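Local coordinates for bumblebee peptidoglycan recognition protein SA (Bombus, PDB 5XZ4), which probably recognises bacterial peptidoglycan in innate immunity, with a preference for the Dap-type over the Lys-type polymer, at residues Glu139-Ala151 / Gln160-Pro173. Sequence-based numbering, arbitrary orientation.
Sequences EDIRVIGAKQVTA and QKQIKNWLEWVPTP
Q148 sets its amide between the end of helix 157-163 and the C-terminal tail, reaching Q160 on the one and W169 and V170 on the other. The bond from CA to CB heads toward residues 160-173, and the extended chain beyond it (chi2 180°) carries the amide in among its partners. Q148 CG lies 3.7 Å from Q160 NE2. Q148 OE1 accepts three N-H groups. W169 NE1 is 2.9 Å from this oxygen. Q160 NE2 arrives from above the carbonyl plane, the two amides 83° apart, and the backbone N of G145 adds a bond within 139-151. On the other branch, Q148 NE2 gives a nearly straight bond (170°) to V170 O, lying in that carbonyl's plane, and a second to a water that also binds P171 O. A leucine in its place would probably leave three N-H groups, of W169, Q160 and G145, without this acceptor and V170 O without this donor. V143 N bonds to E168 O and V170 N to V143 O, forming a single beta bridge between V143 and W169. I144 CG2 presses on V170 CG2 at 3.5 Å. R142 NH2 forms a salt bridge with P173's terminal carboxylate. The tail lines strand 141-145, at one edge of the sheet, which pairs with strand 31-38, while W166 and E168 lean on helix 118-134.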
loop_
_atom_site.group_PDB
_atom_site.type_symbol
_atom_site.label_atom_id
_atom_site.label_comp_id
_atom_site.label_asym_id
_atom_site.label_seq_id
_atom_site.Cartn_x
_atom_site.Cartn_y
_atom_site.Cartn_z
ATOM N N GLU A 139 14.190 -4.764 -10.678
ATOM C CA GLU A 139 15.367 -4.032 -10.176
ATOM C C GLU A 139 15.250 -2.517 -10.436
ATOM O O GLU A 139 15.719 -1.702 -9.635
ATOM C CB GLU A 139 16.660 -4.580 -10.810
ATOM C CG GLU A 139 16.920 -6.061 -10.562
ATOM C CD GLU A 139 17.598 -6.337 -9.232
ATOM O OE1 GLU A 139 18.663 -5.739 -8.957
ATOM O OE2 GLU A 139 17.074 -7.178 -8.477
ATOM N N ASP A 140 14.603 -2.170 -11.549
ATOM C CA ASP A 140 14.366 -0.793 -11.948
ATOM C C ASP A 140 12.960 -0.310 -11.562
ATOM O O ASP A 140 12.370 0.520 -12.263
ATOM C CB ASP A 140 14.624 -0.618 -13.466
ATOM C CG ASP A 140 13.736 -1.511 -14.343
ATOM O OD1 ASP A 140 12.899 -2.272 -13.817
ATOM O OD2 ASP A 140 13.889 -1.444 -15.587
ATOM N N ILE A 141 12.441 -0.824 -10.444
ATOM C CA ILE A 141 11.086 -0.468 -9.954
ATOM C C ILE A 141 10.858 1.053 -9.958
ATOM O O ILE A 141 11.689 1.809 -9.477
ATOM C CB ILE A 141 10.809 -1.094 -8.552
ATOM C CG1 ILE A 141 9.347 -0.935 -8.112
ATOM C CG2 ILE A 141 11.678 -0.500 -7.462
ATOM C CD1 ILE A 141 8.424 -1.857 -8.845
ATOM N N ARG A 142 9.701 1.477 -10.470
ATOM C CA ARG A 142 9.307 2.883 -10.495
ATOM C C ARG A 142 8.280 3.134 -9.388
ATOM O O ARG A 142 7.191 2.551 -9.420
ATOM C CB ARG A 142 8.735 3.254 -11.863
ATOM C CG ARG A 142 9.802 3.249 -12.963
ATOM C CD ARG A 142 9.184 3.290 -14.344
ATOM N NE ARG A 142 10.165 3.070 -15.408
ATOM C CZ ARG A 142 9.877 3.018 -16.706
ATOM N NH1 ARG A 142 10.850 2.802 -17.584
ATOM N NH2 ARG A 142 8.625 3.181 -17.142
ATOM N N VAL A 143 8.636 3.970 -8.420
ATOM C CA VAL A 143 7.724 4.308 -7.314
ATOM C C VAL A 143 7.066 5.638 -7.680
ATOM O O VAL A 143 7.756 6.604 -8.028
ATOM C CB VAL A 143 8.475 4.419 -5.969
ATOM C CG1 VAL A 143 7.538 4.928 -4.874
ATOM C CG2 VAL A 143 9.078 3.081 -5.576
ATOM N N ILE A 144 5.734 5.678 -7.609
ATOM C CA ILE A 144 4.977 6.917 -7.918
ATOM C C ILE A 144 3.863 7.123 -6.903
ATOM O O ILE A 144 3.347 6.144 -6.345
ATOM C CB ILE A 144 4.420 6.937 -9.361
ATOM C CG1 ILE A 144 3.548 5.729 -9.656
ATOM C CG2 ILE A 144 5.550 7.042 -10.388
ATOM C CD1 ILE A 144 2.791 5.806 -10.967
ATOM N N GLY A 145 3.496 8.388 -6.656
ATOM C CA GLY A 145 2.288 8.677 -5.850
ATOM C C GLY A 145 1.067 8.501 -6.727
ATOM O O GLY A 145 1.124 8.790 -7.933
ATOM N N ALA A 146 -0.051 8.071 -6.132
ATOM C CA ALA A 146 -1.294 7.892 -6.913
ATOM C C ALA A 146 -1.710 9.116 -7.750
ATOM O O ALA A 146 -2.123 8.969 -8.918
ATOM C CB ALA A 146 -2.437 7.479 -5.989
ATOM N N LYS A 147 -1.543 10.306 -7.166
ATOM C CA LYS A 147 -1.947 11.557 -7.819
ATOM C C LYS A 147 -1.211 11.823 -9.142
ATOM O O LYS A 147 -1.676 12.626 -9.925
ATOM C CB LYS A 147 -1.765 12.766 -6.879
ATOM C CG LYS A 147 -0.335 13.047 -6.410
ATOM C CD LYS A 147 -0.266 14.162 -5.368
ATOM C CE LYS A 147 -0.714 15.498 -5.930
ATOM N NZ LYS A 147 -0.878 16.564 -4.905
ATOM N N GLN A 148 -0.073 11.164 -9.372
ATOM C CA GLN A 148 0.701 11.347 -10.613
ATOM C C GLN A 148 0.046 10.667 -11.807
ATOM O O GLN A 148 0.320 11.053 -12.952
ATOM C CB GLN A 148 2.113 10.789 -10.431
ATOM C CG GLN A 148 2.934 11.568 -9.438
ATOM C CD GLN A 148 4.325 10.991 -9.265
ATOM O OE1 GLN A 148 4.681 10.501 -8.200
ATOM N NE2 GLN A 148 5.137 11.079 -10.327
ATOM N N VAL A 149 -0.813 9.663 -11.549
ATOM C CA VAL A 149 -1.435 8.854 -12.615
ATOM C C VAL A 149 -2.965 8.747 -12.597
ATOM O O VAL A 149 -3.540 8.160 -13.513
ATOM C CB VAL A 149 -0.830 7.436 -12.714
ATOM C CG1 VAL A 149 0.624 7.524 -13.160
ATOM C CG2 VAL A 149 -0.996 6.649 -11.413
ATOM N N THR A 150 -3.593 9.246 -11.533
ATOM C CA THR A 150 -5.051 9.257 -11.426
ATOM C C THR A 150 -5.492 10.568 -10.796
ATOM O O THR A 150 -4.717 11.237 -10.100
ATOM C CB THR A 150 -5.572 8.105 -10.524
ATOM O OG1 THR A 150 -4.929 8.162 -9.240
ATOM C CG2 THR A 150 -5.366 6.736 -11.160
ATOM N N ALA A 151 -6.765 10.917 -11.018
ATOM C CA ALA A 151 -7.335 12.126 -10.419
ATOM C C ALA A 151 -7.707 11.851 -8.973
ATOM O O ALA A 151 -8.768 11.266 -8.690
ATOM C CB ALA A 151 -8.542 12.620 -11.214
ATOM N N GLN A 160 3.490 12.860 -0.471
ATOM C CA GLN A 160 4.012 12.985 -1.837
ATOM C C GLN A 160 5.414 13.614 -1.859
ATOM O O GLN A 160 6.305 13.125 -2.559
ATOM C CB GLN A 160 3.029 13.740 -2.728
ATOM C CG GLN A 160 3.503 13.914 -4.174
ATOM C CD GLN A 160 3.458 12.624 -4.981
ATOM O OE1 GLN A 160 2.821 11.655 -4.591
ATOM N NE2 GLN A 160 4.125 12.610 -6.124
ATOM N N LYS A 161 5.613 14.680 -1.081
ATOM C CA LYS A 161 6.944 15.291 -0.931
ATOM C C LYS A 161 7.944 14.308 -0.304
ATOM O O LYS A 161 9.081 14.192 -0.766
ATOM C CB LYS A 161 6.866 16.604 -0.125
ATOM C CG LYS A 161 6.191 17.744 -0.877
ATOM C CD LYS A 161 6.162 19.058 -0.101
ATOM C CE LYS A 161 5.570 20.197 -0.933
ATOM N NZ LYS A 161 4.099 20.061 -1.165
ATOM N N GLN A 162 7.517 13.562 0.721
ATOM C CA GLN A 162 8.413 12.657 1.431
ATOM C C GLN A 162 8.967 11.520 0.544
ATOM O O GLN A 162 10.135 11.165 0.642
ATOM C CB GLN A 162 7.715 12.077 2.680
ATOM C CG GLN A 162 7.418 13.114 3.771
ATOM C CD GLN A 162 6.580 12.523 4.906
ATOM O OE1 GLN A 162 5.378 12.314 4.763
ATOM N NE2 GLN A 162 7.217 12.272 6.028
ATOM N N ILE A 163 8.136 10.939 -0.319
ATOM C CA ILE A 163 8.601 9.835 -1.167
ATOM C C ILE A 163 9.622 10.256 -2.240
ATOM O O ILE A 163 10.345 9.397 -2.753
ATOM C CB ILE A 163 7.452 9.003 -1.793
ATOM C CG1 ILE A 163 6.648 9.819 -2.810
ATOM C CG2 ILE A 163 6.557 8.411 -0.708
ATOM C CD1 ILE A 163 5.593 9.014 -3.547
ATOM N N LYS A 164 9.706 11.556 -2.549
ATOM C CA LYS A 164 10.721 12.074 -3.485
ATOM C C LYS A 164 12.170 11.873 -2.984
ATOM O O LYS A 164 13.119 11.987 -3.776
ATOM C CB LYS A 164 10.447 13.547 -3.846
ATOM C CG LYS A 164 9.092 13.756 -4.504
ATOM C CD LYS A 164 8.845 15.207 -4.872
ATOM C CE LYS A 164 7.481 15.332 -5.525
ATOM N NZ LYS A 164 7.221 16.693 -6.059
ATOM N N ASN A 165 12.329 11.554 -1.685
ATOM C CA ASN A 165 13.638 11.284 -1.088
ATOM C C ASN A 165 14.178 9.873 -1.429
ATOM O O ASN A 165 15.324 9.550 -1.126
ATOM C CB ASN A 165 13.578 11.473 0.440
ATOM C CG ASN A 165 13.273 12.907 0.856
ATOM O OD1 ASN A 165 13.755 13.853 0.253
ATOM N ND2 ASN A 165 12.484 13.061 1.903
ATOM N N TRP A 166 13.343 9.030 -2.032
ATOM C CA TRP A 166 13.724 7.686 -2.472
ATOM C C TRP A 166 14.227 7.741 -3.910
ATOM O O TRP A 166 13.590 8.351 -4.760
ATOM C CB TRP A 166 12.500 6.767 -2.416
ATOM C CG TRP A 166 11.934 6.508 -1.047
ATOM C CD1 TRP A 166 12.573 6.658 0.161
ATOM C CD2 TRP A 166 10.636 5.992 -0.759
ATOM N NE1 TRP A 166 11.721 6.280 1.195
ATOM C CE2 TRP A 166 10.540 5.849 0.654
ATOM C CE3 TRP A 166 9.554 5.601 -1.560
ATOM C CZ2 TRP A 166 9.387 5.370 1.267
ATOM C CZ3 TRP A 166 8.416 5.144 -0.956
ATOM C CH2 TRP A 166 8.342 5.012 0.443
ATOM N N LEU A 167 15.358 7.085 -4.204
ATOM C CA LEU A 167 15.892 7.067 -5.570
ATOM C C LEU A 167 14.947 6.397 -6.549
ATOM O O LEU A 167 14.970 6.692 -7.739
ATOM C CB LEU A 167 17.263 6.356 -5.652
ATOM C CG LEU A 167 18.472 7.026 -4.999
ATOM C CD1 LEU A 167 19.729 6.190 -5.240
ATOM C CD2 LEU A 167 18.660 8.443 -5.518
ATOM N N GLU A 168 14.114 5.485 -6.042
ATOM C CA GLU A 168 13.156 4.760 -6.882
ATOM C C GLU A 168 11.999 5.634 -7.353
ATOM O O GLU A 168 11.295 5.259 -8.292
ATOM C CB GLU A 168 12.610 3.511 -6.167
ATOM C CG GLU A 168 13.687 2.516 -5.736
ATOM C CD GLU A 168 14.220 2.750 -4.333
ATOM O OE1 GLU A 168 14.040 3.824 -3.743
ATOM O OE2 GLU A 168 14.873 1.837 -3.788
ATOM N N TRP A 169 11.773 6.762 -6.677
ATOM C CA TRP A 169 10.679 7.678 -7.089
ATOM C C TRP A 169 10.978 8.285 -8.462
ATOM O O TRP A 169 12.108 8.702 -8.708
ATOM C CB TRP A 169 10.455 8.783 -6.047
ATOM C CG TRP A 169 9.362 9.732 -6.494
ATOM C CD1 TRP A 169 8.007 9.488 -6.491
ATOM C CD2 TRP A 169 9.545 11.011 -7.121
ATOM N NE1 TRP A 169 7.344 10.565 -7.048
ATOM C CE2 TRP A 169 8.259 11.511 -7.435
ATOM C CE3 TRP A 169 10.672 11.802 -7.404
ATOM C CZ2 TRP A 169 8.058 12.763 -8.041
ATOM C CZ3 TRP A 169 10.474 13.056 -8.020
ATOM C CH2 TRP A 169 9.174 13.526 -8.317
ATOM N N VAL A 170 9.975 8.332 -9.336
ATOM C CA VAL A 170 10.119 8.933 -10.671
ATOM C C VAL A 170 9.112 10.077 -10.878
ATOM O O VAL A 170 7.942 9.964 -10.510
ATOM C CB VAL A 170 10.044 7.882 -11.806
ATOM C CG1 VAL A 170 11.202 6.886 -11.706
ATOM C CG2 VAL A 170 8.715 7.160 -11.864
ATOM N N PRO A 171 9.567 11.188 -11.460
ATOM C CA PRO A 171 8.658 12.303 -11.751
ATOM C C PRO A 171 7.629 12.022 -12.853
ATOM O O PRO A 171 6.567 12.666 -12.863
ATOM C CB PRO A 171 9.612 13.432 -12.160
ATOM C CG PRO A 171 10.867 12.756 -12.583
ATOM C CD PRO A 171 10.978 11.519 -11.749
ATOM N N THR A 172 7.926 11.091 -13.765
ATOM C CA THR A 172 6.879 10.528 -14.679
ATOM C C THR A 172 6.966 8.985 -14.786
ATOM O O THR A 172 8.045 8.448 -15.046
ATOM C CB THR A 172 6.817 11.164 -16.111
ATOM O OG1 THR A 172 8.092 11.076 -16.759
ATOM C CG2 THR A 172 6.326 12.617 -16.094
ATOM N N PRO A 173 5.829 8.282 -14.549
ATOM C CA PRO A 173 5.480 6.868 -14.727
ATOM C C PRO A 173 6.237 6.013 -15.755
ATOM O O PRO A 173 5.649 5.449 -16.678
ATOM C CB PRO A 173 3.995 6.954 -15.123
ATOM C CG PRO A 173 3.553 8.342 -14.745
ATOM C CD PRO A 173 4.665 8.965 -13.967
ATOM O OXT PRO A 173 7.435 5.781 -15.670
HETATM O O HOH W 1 3.844 12.518 -12.635
#